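Local coordinates for CLIP-associating protein (Drosophila melanogaster, PDB 4G3A) that tracks microtubule plus ends and stabilises dynamic microtubules, serving in mitotic spindle formation, this chain being its N-terminal TOG-like domain of HEAT repeats, at residues 9-13 and 44-50; 129-133 and 148-152; 203-207 and 221-226. All coordinates share one frame; numbering follows the deposited sequence.

Interaction 1: residues 9-13 and 44-50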
loop_
_atom_site.group_PDB
_atom_site.type_symbol
_atom_site.label_atom_id
_atom_site.label_comp_id
_atom_site.label_asym_id
_atom_site.label_seq_id
_atom_site.Cartn_x
_atom_site.Cartn_y
_atom_site.Cartn_z
ATOM N N LEU A 9 5.966 17.898 -19.322
ATOM C CA LEU A 9 4.766 17.144 -18.974
ATOM C C LEU A 9 3.712 17.144 -20.084
ATOM O O LEU A 9 3.162 16.097 -20.427
ATOM C CB LEU A 9 4.166 17.674 -17.673
ATOM C CG LEU A 9 4.416 16.849 -16.414
ATOM C CD1 LEU A 9 3.114 16.224 -15.980
ATOM C CD2 LEU A 9 5.472 15.779 -16.646
ATOM N N ASP A 10 3.442 18.315 -20.655
ATOM C CA ASP A 10 2.444 18.419 -21.713
ATOM C C ASP A 10 2.778 17.489 -22.874
ATOM O O ASP A 10 1.891 16.860 -23.454
ATOM C CB ASP A 10 2.316 19.867 -22.196
ATOM C CG ASP A 10 1.469 20.714 -21.264
ATOM O OD1 ASP A 10 0.439 20.202 -20.774
ATOM O OD2 ASP A 10 1.828 21.887 -21.027
ATOM N N GLY A 11 4.063 17.398 -23.199
ATOM C CA GLY A 11 4.535 16.479 -24.219
ATOM C C GLY A 11 4.198 15.027 -23.915
ATOM O O GLY A 11 3.740 14.297 -24.795
ATOM N N PHE A 12 4.433 14.595 -22.675
ATOM C CA PHE A 12 4.081 13.238 -22.280
ATOM C C PHE A 12 2.574 13.028 -22.396
ATOM O O PHE A 12 2.115 12.051 -22.982
ATOM C CB PHE A 12 4.534 12.940 -20.842
ATOM C CG PHE A 12 5.996 12.609 -20.720
ATOM C CD1 PHE A 12 6.466 11.352 -21.068
ATOM C CD2 PHE A 12 6.898 13.550 -20.246
ATOM C CE1 PHE A 12 7.812 11.044 -20.958
ATOM C CE2 PHE A 12 8.245 13.249 -20.131
ATOM C CZ PHE A 12 8.703 11.994 -20.490
ATOM N N ILE A 13 1.809 13.953 -21.826
ATOM C CA ILE A 13 0.354 13.850 -21.814
ATOM C C ILE A 13 -0.218 13.684 -23.227
ATOM O O ILE A 13 -1.079 12.839 -23.463
ATOM C CB ILE A 13 -0.279 15.084 -21.150
ATOM C CG1 ILE A 13 0.101 15.146 -19.667
ATOM C CG2 ILE A 13 -1.792 15.069 -21.330
ATOM C CD1 ILE A 13 -0.001 16.536 -19.064
ATOM N N CYS A 44 2.448 22.033 -16.343
ATOM C CA CYS A 44 1.694 21.496 -17.466
ATOM C C CYS A 44 0.369 22.244 -17.569
ATOM O O CYS A 44 0.087 23.135 -16.768
ATOM C CB CYS A 44 1.467 19.984 -17.328
ATOM S SG CYS A 44 0.465 19.467 -15.905
ATOM N N THR A 45 -0.445 21.874 -18.550
ATOM C CA THR A 45 -1.735 22.519 -18.751
ATOM C C THR A 45 -2.690 22.207 -17.614
ATOM O O THR A 45 -3.261 23.112 -17.009
ATOM C CB THR A 45 -2.379 22.084 -20.074
ATOM O OG1 THR A 45 -1.657 22.665 -21.165
ATOM C CG2 THR A 45 -3.832 22.535 -20.132
ATOM N N ASP A 46 -2.857 20.921 -17.335
ATOM C CA ASP A 46 -3.758 20.463 -16.284
ATOM C C ASP A 46 -3.256 19.121 -15.763
ATOM O O ASP A 46 -3.180 18.147 -16.512
ATOM C CB ASP A 46 -5.183 20.332 -16.828
ATOM C CG ASP A 46 -6.214 20.084 -15.740
ATOM O OD1 ASP A 46 -5.848 19.555 -14.665
ATOM O OD2 ASP A 46 -7.401 20.417 -15.975
HETATM N N MSE A 47 -2.901 19.086 -14.483
HETATM C CA MSE A 47 -2.343 17.886 -13.860
HETATM C C MSE A 47 -3.304 16.706 -13.960
HETATM O O MSE A 47 -2.882 15.563 -14.126
HETATM C CB MSE A 47 -1.984 18.170 -12.403
HETATM C CG MSE A 47 -1.465 16.965 -11.633
HETATM SE SE MSE A 47 0.120 16.150 -12.439
HETATM C CE MSE A 47 1.413 17.569 -12.096
ATOM N N GLY A 48 -4.600 16.994 -13.874
ATOM C CA GLY A 48 -5.622 15.972 -13.999
ATOM C C GLY A 48 -5.488 15.178 -15.283
ATOM O O GLY A 48 -5.792 13.987 -15.323
ATOM N N PHE A 49 -5.024 15.837 -16.341
ATOM C CA PHE A 49 -4.819 15.165 -17.619
ATOM C C PHE A 49 -3.768 14.067 -17.515
ATOM O O PHE A 49 -3.888 13.018 -18.146
ATOM C CB PHE A 49 -4.409 16.160 -18.707
ATOM C CG PHE A 49 -5.543 16.976 -19.249
ATOM C CD1 PHE A 49 -6.692 16.364 -19.721
ATOM C CD2 PHE A 49 -5.447 18.355 -19.317
ATOM C CE1 PHE A 49 -7.732 17.116 -20.231
ATOM C CE2 PHE A 49 -6.482 19.112 -19.827
ATOM C CZ PHE A 49 -7.626 18.491 -20.285
ATOM N N LEU A 50 -2.724 14.313 -16.730
ATOM C CA LEU A 50 -1.692 13.301 -16.549
ATOM C C LEU A 50 -2.242 12.158 -15.714
ATOM O O LEU A 50 -1.994 10.988 -16.010
ATOM C CB LEU A 50 -0.440 13.886 -15.899
ATOM C CG LEU A 50 0.644 12.837 -15.637
ATOM C CD1 LEU A 50 1.030 12.138 -16.931
ATOM C CD2 LEU A 50 1.861 13.462 -14.977
#
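Segment 9-13, the first turn of helix 9-18, faces the loop 44-46 and the start of helix 47-58, the backbones coming closest at D10 and C44, whose CA atoms lie 5.3 Å apart, and at I13 and L50. D10 makes the polar part of the contact. Its CG stands anti to the carbonyl carbon (chi1 -79°), which brings the carboxylate round to the loop. There the backbone N of T45 donates to D10 OD1 at 2.9 Å, nearly straight at 161°, and OD1 receives it on its syn lone pair, the side of OD2. T45 OG1 adds a weak bond to the same oxygen, D10 OD1, at 3.3 Å, so one carboxylate oxygen receives both the amide and the hydroxyl of T45. Beside this polar pair, L9 CB packs on C44 CB at 3.6 Å. One turn further on, I13 spreads its branches over the start of helix 47-58: CG2 meets F49 CB at 3.9 Å, CG1 lies against L50 CB, and CD1 reaches back to C44 CB at 4.1 Å. L9 and I13 thus line an apolar strip that runs from C44 to L50. Within 44-50, D46 sits at the N-cap and its OD1 accepts from G48 N at 3.0 Å, met from above the carboxylate plane. F34 and L35 of helix 21-36 also touch L9, and L76 of helix 63-80 touches L50. The N-terminal helix thereby packs on the capped start of helix 47-58, where HEAT 1 begins, at the N-terminal end of an alpha-solenoid.

Interaction 2: residues 129-133 and 148-152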
loop_
_atom_site.group_PDB
_atom_site.type_symbol
_atom_site.label_atom_id
_atom_site.label_comp_id
_atom_site.label_asym_id
_atom_site.label_seq_id
_atom_site.Cartn_x
_atom_site.Cartn_y
_atom_site.Cartn_z
ATOM N N ILE A 129 -4.555 3.832 6.483
ATOM C CA ILE A 129 -4.709 2.434 6.888
ATOM C C ILE A 129 -6.197 2.084 7.058
ATOM O O ILE A 129 -6.648 1.027 6.607
ATOM C CB ILE A 129 -3.890 2.088 8.160
ATOM C CG1 ILE A 129 -2.407 2.395 7.949
ATOM C CG2 ILE A 129 -4.098 0.626 8.548
ATOM C CD1 ILE A 129 -1.783 1.698 6.759
ATOM N N ASP A 130 -6.957 2.976 7.696
ATOM C CA ASP A 130 -8.403 2.770 7.854
ATOM C C ASP A 130 -9.083 2.609 6.497
ATOM O O ASP A 130 -9.923 1.737 6.305
ATOM C CB ASP A 130 -9.062 3.944 8.589
ATOM C CG ASP A 130 -8.737 3.989 10.076
ATOM O OD1 ASP A 130 -7.875 3.224 10.551
ATOM O OD2 ASP A 130 -9.357 4.822 10.772
ATOM N N LYS A 131 -8.723 3.469 5.551
ATOM C CA LYS A 131 -9.318 3.416 4.225
ATOM C C LYS A 131 -8.975 2.093 3.540
ATOM O O LYS A 131 -9.827 1.462 2.917
ATOM C CB LYS A 131 -8.822 4.596 3.371
ATOM C CG LYS A 131 -9.492 4.685 2.022
ATOM C CD LYS A 131 -11.006 4.910 2.165
ATOM C CE LYS A 131 -11.630 5.398 0.836
ATOM N NZ LYS A 131 -13.109 5.471 0.984
ATOM N N LEU A 132 -7.724 1.668 3.656
ATOM C CA LEU A 132 -7.315 0.395 3.075
ATOM C C LEU A 132 -8.102 -0.748 3.717
ATOM O O LEU A 132 -8.486 -1.706 3.042
ATOM C CB LEU A 132 -5.825 0.165 3.305
ATOM C CG LEU A 132 -4.885 1.100 2.535
ATOM C CD1 LEU A 132 -3.461 0.878 2.995
ATOM C CD2 LEU A 132 -5.001 0.838 1.056
ATOM N N ALA A 133 -8.275 -0.664 5.031
ATOM C CA ALA A 133 -8.904 -1.741 5.801
ATOM C C ALA A 133 -10.270 -2.070 5.221
ATOM O O ALA A 133 -10.651 -3.240 5.105
ATOM C CB ALA A 133 -9.039 -1.345 7.252
ATOM N N PHE A 148 -1.845 -6.407 2.776
ATOM C CA PHE A 148 -2.390 -5.364 3.624
ATOM C C PHE A 148 -1.931 -5.500 5.074
ATOM O O PHE A 148 -1.600 -4.496 5.711
ATOM C CB PHE A 148 -3.918 -5.277 3.538
ATOM C CG PHE A 148 -4.509 -4.322 4.541
ATOM C CD1 PHE A 148 -4.096 -2.995 4.568
ATOM C CD2 PHE A 148 -5.438 -4.762 5.485
ATOM C CE1 PHE A 148 -4.607 -2.117 5.503
ATOM C CE2 PHE A 148 -5.963 -3.881 6.424
ATOM C CZ PHE A 148 -5.549 -2.563 6.427
ATOM N N LEU A 149 -1.894 -6.731 5.591
ATOM C CA LEU A 149 -1.364 -6.949 6.940
ATOM C C LEU A 149 0.061 -6.410 7.012
ATOM O O LEU A 149 0.441 -5.787 7.997
ATOM C CB LEU A 149 -1.429 -8.428 7.340
ATOM C CG LEU A 149 -2.856 -8.958 7.558
ATOM C CD1 LEU A 149 -2.886 -10.475 7.678
ATOM C CD2 LEU A 149 -3.530 -8.303 8.768
ATOM N N GLN A 150 0.833 -6.617 5.949
ATOM C CA GLN A 150 2.208 -6.133 5.918
ATOM C C GLN A 150 2.254 -4.606 5.865
ATOM O O GLN A 150 3.146 -3.983 6.445
ATOM C CB GLN A 150 2.968 -6.752 4.742
ATOM C CG GLN A 150 4.438 -6.367 4.685
ATOM C CD GLN A 150 5.241 -6.949 5.824
ATOM O OE1 GLN A 150 5.975 -6.231 6.517
ATOM N NE2 GLN A 150 5.104 -8.257 6.037
ATOM N N THR A 151 1.288 -4.000 5.174
ATOM C CA THR A 151 1.201 -2.546 5.140
ATOM C C THR A 151 1.003 -2.008 6.552
ATOM O O THR A 151 1.589 -0.992 6.930
ATOM C CB THR A 151 0.018 -2.061 4.268
ATOM O OG1 THR A 151 0.147 -2.584 2.938
ATOM C CG2 THR A 151 -0.023 -0.539 4.227
ATOM N N ILE A 152 0.150 -2.673 7.324
ATOM C CA ILE A 152 -0.066 -2.282 8.714
ATOM C C ILE A 152 1.234 -2.382 9.504
ATOM O O ILE A 152 1.613 -1.464 10.249
ATOM C CB ILE A 152 -1.100 -3.192 9.395
ATOM C CG1 ILE A 152 -2.489 -2.986 8.787
ATOM C CG2 ILE A 152 -1.109 -2.948 10.904
ATOM C CD1 ILE A 152 -3.535 -3.965 9.317
#
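F148 pushes its ring from helix 142-159 against the backbone and side chains of helix 125-136, and the apolar contacts gather round it. With CG anti to the backbone N (chi1 173°), the ring points across the gap: F148 CE1 meets L132 CB at 3.4 Å, while F148 CZ lies 3.5 Å from A133 CA and 3.8 Å from A133 CB. The carbonyl carbon of L132 sits over one ring face. I152 CG1, from the ring's own helix, lies over the opposite face, displaced toward the rim. Aliphatic pairs extend the contact along the helices. I129 CG2 touches I152 CG1 at 4.0 Å, and I129 CD1 reaches T151 CG2 at 3.8 Å as the latter two side chains slide past each other in opposite directions. L132 CD1 approaches T151 CG2 at 3.9 Å, the two side chains crossing at about a right angle. The polar end of T151 is engaged outside this pairing: OG1 bonds with Q111 OE1 and with E147 O, leaving the methyl to face I129 and L132. Beyond the two segments, F137 meets F148 edge-to-face, and L114 of helix 104-119 touches both L132 and T151. The local axes run antiparallel at 165° and stay 10.8 Å apart, a separation bridged by the large F148 ring. Cohesion here therefore rests on van der Waals packing and burial of apolar surface, consistent with a hydrophobic core between neighbouring helices.

Interaction 3: residues 203-207 and 221-226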
loop_
_atom_site.group_PDB
_atom_site.type_symbol
_atom_site.label_atom_id
_atom_site.label_comp_id
_atom_site.label_asym_id
_atom_site.label_seq_id
_atom_site.Cartn_x
_atom_site.Cartn_y
_atom_site.Cartn_z
ATOM N N LEU A 203 -1.677 -6.437 25.381
ATOM C CA LEU A 203 -2.274 -7.120 24.234
ATOM C C LEU A 203 -2.793 -8.498 24.646
ATOM O O LEU A 203 -3.760 -9.001 24.073
ATOM C CB LEU A 203 -1.256 -7.251 23.098
ATOM C CG LEU A 203 -1.729 -7.978 21.835
ATOM C CD1 LEU A 203 -2.928 -7.276 21.240
ATOM C CD2 LEU A 203 -0.616 -8.082 20.803
ATOM N N ARG A 204 -2.161 -9.091 25.667
ATOM C CA ARG A 204 -2.484 -10.458 26.082
ATOM C C ARG A 204 -3.928 -10.631 26.574
ATOM O O ARG A 204 -4.644 -11.509 26.084
ATOM C CB ARG A 204 -1.453 -10.973 27.109
ATOM C CG ARG A 204 -0.024 -10.522 26.786
ATOM C CD ARG A 204 1.024 -10.964 27.828
ATOM N NE ARG A 204 1.514 -12.293 27.500
ATOM C CZ ARG A 204 2.760 -12.577 27.144
ATOM N NH1 ARG A 204 3.680 -11.633 27.102
ATOM N NH2 ARG A 204 3.083 -13.826 26.853
ATOM N N PRO A 205 -4.365 -9.807 27.542
ATOM C CA PRO A 205 -5.767 -9.892 27.984
ATOM C C PRO A 205 -6.746 -9.375 26.925
ATOM O O PRO A 205 -7.911 -9.768 26.919
ATOM C CB PRO A 205 -5.796 -8.998 29.230
ATOM C CG PRO A 205 -4.622 -8.068 29.053
ATOM C CD PRO A 205 -3.575 -8.905 28.397
ATOM N N ASP A 206 -6.280 -8.495 26.044
ATOM C CA ASP A 206 -7.088 -8.051 24.917
ATOM C C ASP A 206 -7.464 -9.240 24.051
ATOM O O ASP A 206 -8.608 -9.376 23.620
ATOM C CB ASP A 206 -6.302 -7.065 24.052
ATOM C CG ASP A 206 -6.401 -5.638 24.545
ATOM O OD1 ASP A 206 -7.183 -5.379 25.487
ATOM O OD2 ASP A 206 -5.696 -4.774 23.977
ATOM N N LEU A 207 -6.479 -10.081 23.765
ATOM C CA LEU A 207 -6.720 -11.254 22.942
ATOM C C LEU A 207 -7.512 -12.281 23.730
ATOM O O LEU A 207 -8.288 -13.044 23.165
ATOM C CB LEU A 207 -5.410 -11.852 22.427
ATOM C CG LEU A 207 -4.545 -10.927 21.574
ATOM C CD1 LEU A 207 -3.135 -11.505 21.447
ATOM C CD2 LEU A 207 -5.178 -10.686 20.192
ATOM N N LEU A 221 0.296 -17.569 20.479
ATOM C CA LEU A 221 0.610 -16.152 20.398
ATOM C C LEU A 221 1.385 -15.743 21.644
ATOM O O LEU A 221 2.377 -15.022 21.561
ATOM C CB LEU A 221 -0.672 -15.331 20.264
ATOM C CG LEU A 221 -1.328 -15.348 18.875
ATOM C CD1 LEU A 221 -2.743 -14.798 18.925
ATOM C CD2 LEU A 221 -0.499 -14.564 17.883
ATOM N N GLU A 222 0.945 -16.222 22.805
ATOM C CA GLU A 222 1.644 -15.865 24.034
ATOM C C GLU A 222 3.077 -16.406 24.074
ATOM O O GLU A 222 3.972 -15.754 24.611
ATOM C CB GLU A 222 0.835 -16.235 25.279
ATOM C CG GLU A 222 -0.403 -15.359 25.418
ATOM C CD GLU A 222 -0.883 -15.228 26.847
ATOM O OE1 GLU A 222 -0.146 -14.641 27.668
ATOM O OE2 GLU A 222 -2.009 -15.689 27.143
ATOM N N GLN A 223 3.304 -17.572 23.482
ATOM C CA GLN A 223 4.668 -18.081 23.381
ATOM C C GLN A 223 5.502 -17.137 22.524
ATOM O O GLN A 223 6.627 -16.801 22.877
ATOM C CB GLN A 223 4.697 -19.494 22.801
ATOM C CG GLN A 223 4.356 -20.572 23.809
ATOM C CD GLN A 223 4.171 -21.937 23.171
ATOM O OE1 GLN A 223 4.457 -22.127 21.986
ATOM N NE2 GLN A 223 3.686 -22.895 23.954
ATOM N N LYS A 224 4.936 -16.687 21.411
ATOM C CA LYS A 224 5.666 -15.779 20.535
ATOM C C LYS A 224 5.960 -14.423 21.184
ATOM O O LYS A 224 7.028 -13.849 20.972
ATOM C CB LYS A 224 4.947 -15.632 19.198
ATOM C CG LYS A 224 5.099 -16.867 18.337
ATOM C CD LYS A 224 4.114 -16.893 17.188
ATOM C CE LYS A 224 4.309 -18.142 16.333
ATOM N NZ LYS A 224 5.579 -18.082 15.553
ATOM N N PHE A 225 5.028 -13.916 21.982
ATOM C CA PHE A 225 5.273 -12.671 22.714
ATOM C C PHE A 225 6.401 -12.850 23.738
ATOM O O PHE A 225 7.271 -11.990 23.875
ATOM C CB PHE A 225 4.004 -12.184 23.416
ATOM C CG PHE A 225 2.843 -11.939 22.481
ATOM C CD1 PHE A 225 1.559 -11.790 22.980
ATOM C CD2 PHE A 225 3.040 -11.869 21.113
ATOM C CE1 PHE A 225 0.494 -11.570 22.135
ATOM C CE2 PHE A 225 1.970 -11.652 20.249
ATOM C CZ PHE A 225 0.701 -11.497 20.766
ATOM N N ASP A 226 6.369 -13.966 24.459
ATOM C CA ASP A 226 7.403 -14.250 25.446
ATOM C C ASP A 226 8.743 -14.225 24.743
ATOM O O ASP A 226 9.703 -13.644 25.241
ATOM C CB ASP A 226 7.197 -15.626 26.079
ATOM C CG ASP A 226 6.012 -15.671 27.013
ATOM O OD1 ASP A 226 5.592 -14.600 27.491
ATOM O OD2 ASP A 226 5.511 -16.784 27.279
#
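The last two helices of the chain, 203-208 and 215-229, form an antiparallel pair in this TOG-like domain, their local axes 175° apart in direction and 11.2 Å from each other. R204 joins the two through a salt-bridge network on the polar flank. Its chain is bent at chi3 (87°), which swings the guanidinium over to helix 215-229, between the carboxylates of E222 and D226. R204 NE donates to E222 OE1 at 2.9 Å, almost straight and with the oxygen close to the guanidinium plane; the carboxylate is met on its anti side, somewhat out of its plane. R204 NH2 reaches D226 OD1 at 2.7 Å from above that carboxylate, with a bent N-H...O angle of 135°, and makes a weak second bond to E222 OE1. E222 and D226 are one turn apart, a spacing that lets a single arginine hold both. One face of the guanidinium rests on F225 CB, 3.7 Å from R204 NH1, and D201 forms a further salt bridge with NH1. Two acids on NE and NH2 and a third on NH1 would limit rotation of the group and probably offset its positive charge. Next to the network lies an apolar cluster centred on F225. L207 CD1 meets the ring edge at F225 CE1, 3.7 Å away, L203 CD2 approaches F225 CZ at 3.7 Å, and L207 CD1 also touches L221 CD1 at 4.2 Å. Y196 of helix 182-199 stacks on F225 and contacts L203, while I170 and C174 of helix 170-175 touch L207. An aromatic and leucine core flanked by a charged network, packed on the preceding helices, closes the C-terminal end of this all-helical HEAT-repeat array.

In the fold
The three interactions follow one another along both the chain and the solenoid, each closing before the next begins. Interaction 1 lies at the N-terminal end, its centre about 25 Å from the centre of the chain; interaction 2 is buried near the middle, about 7 Å from it; interaction 3 lies at the C-terminal end, about 27 Å out. Centre to centre, interactions 1 and 2 are about 31 Å apart, 2 and 3 about 22 Å, and 1 and 3 about 52 Å, on opposite sides of the chain's centre. None touches another, and further helices of the array lie between them. Both end contacts combine polar bonds with apolar packing, whereas the central one is apolar.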